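Local coordinates for BDI-0842-like domain-containing protein (Parabacteroides distasonis, PDB 4JM1) that is of unknown function but adopts a compact alpha/beta fold resembling the prodomain of alpha-lytic protease, at residues K4-I9 and A17-N22; V26-A31 and A67-G72. All coordinates share one frame; numbering follows the deposited sequence.

Overall arrangement
Contacts 1 and 2 show how a single sheet can gather structure on its surfaces through apolar side chains. In contact 1 the short helix at 4-9 packs against an edge strand, 16-19; in contact 2 strand 68-70, half of a separate two-stranded hairpin, reaches strand 24-29, the neighbour of 16-19 in the four-stranded sheet. Their centres lie about 10 Å apart. Backbone bonds join them directly: Ala18 O meets Val26 N at 2.8 Å, and Asp21 N meets Gly72 O at 2.9 Å, tying the loop after strand 16-19 to the hairpin turn. The side chain of Ile9 comes about 3 Å from a 1,2-ethanediol molecule, probably from the crystallisation liquor.

Contact 1: residues K4-I9 and A17-N22; sequences KYIDTI and AAVTDN
Ile6 carries most of the meeting between helix 4-9 and the strand at 17-19, and it does so with two methyl groups set at different points along the strand. The segments run nearly antiparallel, their axes at 168° and 8.5 Å apart at closest approach.

Methyl-to-backbone packing comes first. With CG2 anti to the backbone N, Ile6 rests that methyl 3.6 Å from Ala17 O, while the extended other branch carries CD1 further along the strand, to 3.9 Å from Ala18 CA and equally close to Val19 N. The branched side chain thus lies alongside the peptide backbone over three successive residues.

Methyl-to-methyl packing completes the interface. Ile6 CG2 is 4.2 Å from Ala17 CB, and its CD1 approaches Val19 CG2. One helical turn later, Ile9 places CG1 between its backbone N and carbonyl carbon (chi1 64°), which sends CD1 to 4.1 Å from the same Ala17 CB. Two isoleucines therefore share one small alanine. A leaner side chain such as an alanine in place of Ile6 would probably open a gap beside Ala18 and Val19, leaving Ile9 as the helix's remaining grip on this strand.

Polar bonds stay within each segment or lead elsewhere: Thr8 OG1 turns back to Lys4 O at 3.0 Å, and Tyr5 OH reaches Glu47 on helix 38-50, where Phe44 also meets Tyr5 and Ile9. The chemistry implies an association that depends on the fit of methyl groups to a strand rather than on directional bonds or charge.

Contact 2: residues V26-A31 and A67-G72; sequences VIAIDA and AKFEQG
Phe69 presents the rim of its ring, not a face, to Ala28, and this is the closest approach between the 67-72 segment and the strand at 26-29. The methyl CB of Ala28 lies in the ring plane at the edge, 3.7 Å from Phe69 CZ and 3.8 Å from CE1, so it sits against the far end of the aromatic group. Because it meets the edge, this is ordinary apolar packing rather than a CH-pi contact over the aromatic face.

The orientation follows from the torsions of Phe69. Its bond from backbone to CB does not aim at the other strand; with CG anti to the carbonyl carbon and beside the backbone N (chi1 -76°), the ring swings across and brings its far end close. The neighbouring edge atom CE2 comes 4.4 Å from Val26 O, again near the ring plane, a loose approach to a carbonyl. Val26 also points toward segment 67-72, and although its CG1 stops 4.6 Å from Phe69 CZ, the ring buries part of the residue. The backbones remain well separated, 7.4 Å between the CA atoms of Ala28 and Ala67, too far for strand pairing, and it is mainly the Phe69 ring that spans the distance.

Around this pair the fold closes in. Strand 24-29 lies between strands 16-19 and 58-63 in the mixed sheet, and Ala28 and Val26 also touch Val62. Phe69 packs in addition on Lys16 and Ala18 of strand 16-19 and on Val74 of strand 73-75, its hairpin partner. The two-stranded hairpin is thereby laid over one face of the four-stranded sheet, while Ile27, pointing away from the hairpin, touches Ala17 of the adjacent strand.

Contact 1: residues K4-I9 and A17-N22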
loop_
_atom_site.group_PDB
_atom_site.type_symbol
_atom_site.label_atom_id
_atom_site.label_comp_id
_atom_site.label_asym_id
_atom_site.label_seq_id
_atom_site.Cartn_x
_atom_site.Cartn_y
_atom_site.Cartn_z
ATOM N N LYS A 4 11.397 0.968 7.166
ATOM C CA LYS A 4 11.877 -0.386 7.419
ATOM C C LYS A 4 10.853 -1.430 6.995
ATOM O O LYS A 4 11.209 -2.453 6.382
ATOM C CB LYS A 4 12.305 -0.568 8.873
ATOM C CG LYS A 4 13.585 0.304 9.119
ATOM C CD LYS A 4 14.233 0.203 10.455
ATOM C CE LYS A 4 15.522 1.072 10.428
ATOM N NZ LYS A 4 16.206 1.124 11.744
ATOM N N TYR A 5 9.590 -1.157 7.293
ATOM C CA TYR A 5 8.520 -2.057 6.848
ATOM C C TYR A 5 8.432 -2.130 5.322
ATOM O O TYR A 5 8.406 -3.221 4.754
ATOM C CB TYR A 5 7.172 -1.659 7.475
ATOM C CG TYR A 5 6.032 -2.550 7.040
ATOM C CD1 TYR A 5 5.968 -3.878 7.421
ATOM C CD2 TYR A 5 5.035 -2.078 6.188
ATOM C CE1 TYR A 5 4.944 -4.709 6.982
ATOM C CE2 TYR A 5 4.011 -2.902 5.768
ATOM C CZ TYR A 5 3.978 -4.215 6.127
ATOM O OH TYR A 5 2.967 -5.032 5.706
ATOM N N ILE A 6 8.430 -0.965 4.675
ATOM C CA ILE A 6 8.380 -0.921 3.214
ATOM C C ILE A 6 9.567 -1.718 2.620
ATOM O O ILE A 6 9.403 -2.490 1.664
ATOM C CB ILE A 6 8.381 0.544 2.710
ATOM C CG1 ILE A 6 7.003 1.162 2.993
ATOM C CG2 ILE A 6 8.700 0.617 1.188
ATOM C CD1 ILE A 6 6.957 2.645 2.786
ATOM N N ASP A 7 10.757 -1.501 3.193
ATOM C CA ASP A 7 11.940 -2.206 2.680
ATOM C C ASP A 7 11.922 -3.713 2.911
ATOM O O ASP A 7 12.676 -4.453 2.273
ATOM C CB ASP A 7 13.239 -1.556 3.171
ATOM C CG ASP A 7 13.448 -0.139 2.644
ATOM O OD1 ASP A 7 12.739 0.268 1.685
ATOM O OD2 ASP A 7 14.335 0.567 3.206
ATOM N N THR A 8 11.078 -4.183 3.822
ATOM C CA THR A 8 10.897 -5.611 4.059
ATOM C C THR A 8 9.861 -6.236 3.126
ATOM O O THR A 8 10.029 -7.372 2.703
ATOM C CB THR A 8 10.585 -5.870 5.521
ATOM O OG1 THR A 8 11.686 -5.416 6.316
ATOM C CG2 THR A 8 10.356 -7.355 5.820
ATOM N N ILE A 9 8.798 -5.512 2.811
ATOM C CA ILE A 9 7.758 -6.076 1.958
ATOM C C ILE A 9 8.053 -5.900 0.462
ATOM O O ILE A 9 7.487 -6.637 -0.349
ATOM C CB ILE A 9 6.336 -5.528 2.289
ATOM C CG1 ILE A 9 6.209 -4.022 2.021
ATOM C CG2 ILE A 9 5.949 -5.828 3.749
ATOM C CD1 ILE A 9 4.741 -3.516 2.080
ATOM N N ALA A 17 6.013 0.051 -2.737
ATOM C CA ALA A 17 5.135 0.641 -1.730
ATOM C C ALA A 17 5.666 1.997 -1.299
ATOM O O ALA A 17 6.866 2.269 -1.392
ATOM C CB ALA A 17 4.978 -0.302 -0.499
ATOM N N ALA A 18 4.770 2.830 -0.777
ATOM C CA ALA A 18 5.145 4.150 -0.287
ATOM C C ALA A 18 4.079 4.696 0.639
ATOM O O ALA A 18 2.892 4.479 0.417
ATOM C CB ALA A 18 5.350 5.125 -1.437
ATOM N N VAL A 19 4.504 5.411 1.676
ATOM C CA VAL A 19 3.576 6.242 2.459
ATOM C C VAL A 19 3.477 7.604 1.796
ATOM O O VAL A 19 4.470 8.217 1.406
ATOM C CB VAL A 19 4.007 6.342 3.932
ATOM C CG1 VAL A 19 3.156 7.363 4.735
ATOM C CG2 VAL A 19 3.952 4.968 4.604
ATOM N N THR A 20 2.254 8.080 1.668
ATOM C CA THR A 20 1.993 9.340 0.983
ATOM C C THR A 20 1.754 10.438 2.024
ATOM O O THR A 20 1.509 10.172 3.225
ATOM C CB THR A 20 0.795 9.178 0.011
ATOM O OG1 THR A 20 -0.356 8.686 0.714
ATOM C CG2 THR A 20 1.136 8.221 -1.134
ATOM N N ASP A 21 1.832 11.684 1.555
ATOM C CA ASP A 21 1.750 12.827 2.478
ATOM C C ASP A 21 0.433 12.895 3.243
ATOM O O ASP A 21 0.374 13.385 4.375
ATOM C CB ASP A 21 1.969 14.157 1.731
ATOM C CG ASP A 21 3.412 14.344 1.239
ATOM O OD1 ASP A 21 4.337 13.600 1.681
ATOM O OD2 ASP A 21 3.608 15.237 0.374
ATOM N N ASN A 22 -0.623 12.365 2.640
ATOM C CA ASN A 22 -1.937 12.371 3.270
ATOM C C ASN A 22 -2.162 11.199 4.217
ATOM O O ASN A 22 -3.272 11.019 4.715
ATOM C CB ASN A 22 -3.037 12.431 2.199
ATOM C CG ASN A 22 -3.091 11.191 1.321
ATOM O OD1 ASN A 22 -2.306 10.266 1.483
ATOM N ND2 ASN A 22 -4.008 11.192 0.348
#

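Contact 2: residues V26-A31 and A67-G72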
loop_
_atom_site.group_PDB
_atom_site.type_symbol
_atom_site.label_atom_id
_atom_site.label_comp_id
_atom_site.label_asym_id
_atom_site.label_seq_id
_atom_site.Cartn_x
_atom_site.Cartn_y
_atom_site.Cartn_z
ATOM N N VAL A 26 0.452 3.050 0.438
ATOM C CA VAL A 26 0.068 2.605 -0.894
ATOM C C VAL A 26 0.978 1.451 -1.317
ATOM O O VAL A 26 2.221 1.568 -1.233
ATOM C CB VAL A 26 0.148 3.727 -1.924
ATOM C CG1 VAL A 26 -0.258 3.209 -3.315
ATOM C CG2 VAL A 26 -0.729 4.929 -1.503
ATOM N N ILE A 27 0.345 0.338 -1.682
ATOM C CA ILE A 27 1.033 -0.887 -2.030
ATOM C C ILE A 27 0.643 -1.305 -3.446
ATOM O O ILE A 27 -0.542 -1.493 -3.733
ATOM C CB ILE A 27 0.741 -1.984 -0.991
ATOM C CG1 ILE A 27 1.228 -1.502 0.413
ATOM C CG2 ILE A 27 1.404 -3.291 -1.387
ATOM C CD1 ILE A 27 0.889 -2.382 1.582
ATOM N N ALA A 28 1.660 -1.465 -4.299
ATOM C CA ALA A 28 1.468 -1.813 -5.708
ATOM C C ALA A 28 1.769 -3.300 -5.899
ATOM O O ALA A 28 2.852 -3.771 -5.544
ATOM C CB ALA A 28 2.367 -0.959 -6.602
ATOM N N ILE A 29 0.802 -4.011 -6.477
ATOM C CA ILE A 29 0.887 -5.439 -6.755
ATOM C C ILE A 29 0.686 -5.723 -8.252
ATOM O O ILE A 29 0.185 -4.876 -9.018
ATOM C CB ILE A 29 -0.171 -6.253 -5.927
ATOM C CG1 ILE A 29 -1.600 -5.840 -6.312
ATOM C CG2 ILE A 29 0.075 -6.071 -4.432
ATOM C CD1 ILE A 29 -2.647 -6.844 -5.876
ATOM N N ASP A 30 1.122 -6.916 -8.675
ATOM C CA ASP A 30 0.886 -7.348 -10.046
ATOM C C ASP A 30 -0.535 -7.930 -10.160
ATOM O O ASP A 30 -0.741 -9.146 -10.151
ATOM C CB ASP A 30 1.947 -8.364 -10.477
ATOM C CG ASP A 30 1.912 -8.650 -11.967
ATOM O OD1 ASP A 30 1.285 -7.884 -12.742
ATOM O OD2 ASP A 30 2.533 -9.667 -12.357
ATOM N N ALA A 31 -1.516 -7.043 -10.245
ATOM C CA ALA A 31 -2.918 -7.421 -10.143
ATOM C C ALA A 31 -3.449 -8.002 -11.448
ATOM O O ALA A 31 -3.174 -7.495 -12.517
ATOM C CB ALA A 31 -3.756 -6.212 -9.749
ATOM N N ALA A 67 0.019 2.361 -11.906
ATOM C CA ALA A 67 0.220 3.369 -10.895
ATOM C C ALA A 67 1.465 4.201 -11.188
ATOM O O ALA A 67 2.476 3.663 -11.674
ATOM C CB ALA A 67 0.345 2.699 -9.536
ATOM N N LYS A 68 1.419 5.483 -10.820
ATOM C CA LYS A 68 2.583 6.368 -10.933
ATOM C C LYS A 68 2.973 6.898 -9.572
ATOM O O LYS A 68 2.247 7.689 -8.978
ATOM C CB LYS A 68 2.284 7.509 -11.888
ATOM C CG LYS A 68 1.965 7.051 -13.310
ATOM N N PHE A 69 4.120 6.447 -9.075
ATOM C CA PHE A 69 4.635 6.889 -7.779
ATOM C C PHE A 69 5.358 8.210 -8.003
ATOM O O PHE A 69 6.210 8.316 -8.916
ATOM C CB PHE A 69 5.621 5.859 -7.202
ATOM C CG PHE A 69 4.953 4.634 -6.639
ATOM C CD1 PHE A 69 4.467 3.650 -7.473
ATOM C CD2 PHE A 69 4.832 4.464 -5.262
ATOM C CE1 PHE A 69 3.816 2.529 -6.965
ATOM C CE2 PHE A 69 4.168 3.353 -4.748
ATOM C CZ PHE A 69 3.703 2.369 -5.599
ATOM N N GLU A 70 5.013 9.196 -7.187
ATOM C CA GLU A 70 5.615 10.529 -7.196
ATOM C C GLU A 70 6.069 10.869 -5.780
ATOM O O GLU A 70 5.765 10.146 -4.858
ATOM C CB GLU A 70 4.560 11.532 -7.675
ATOM C CG GLU A 70 4.009 11.194 -9.056
ATOM C CD GLU A 70 2.890 12.111 -9.502
ATOM O OE1 GLU A 70 2.340 12.863 -8.662
ATOM O OE2 GLU A 70 2.559 12.060 -10.701
ATOM N N GLN A 71 6.749 11.994 -5.587
ATOM C CA GLN A 71 7.091 12.401 -4.225
ATOM C C GLN A 71 5.792 12.745 -3.474
ATOM O O GLN A 71 5.026 13.622 -3.870
ATOM C CB GLN A 71 8.092 13.578 -4.193
ATOM C CG GLN A 71 8.611 13.944 -2.776
ATOM C CD GLN A 71 9.388 12.810 -2.078
ATOM O OE1 GLN A 71 8.975 12.325 -1.019
ATOM N NE2 GLN A 71 10.513 12.397 -2.665
ATOM N N GLY A 72 5.537 12.002 -2.404
ATOM C CA GLY A 72 4.401 12.268 -1.529
ATOM C C GLY A 72 3.023 11.805 -1.984
ATOM O O GLY A 72 2.071 12.033 -1.270
#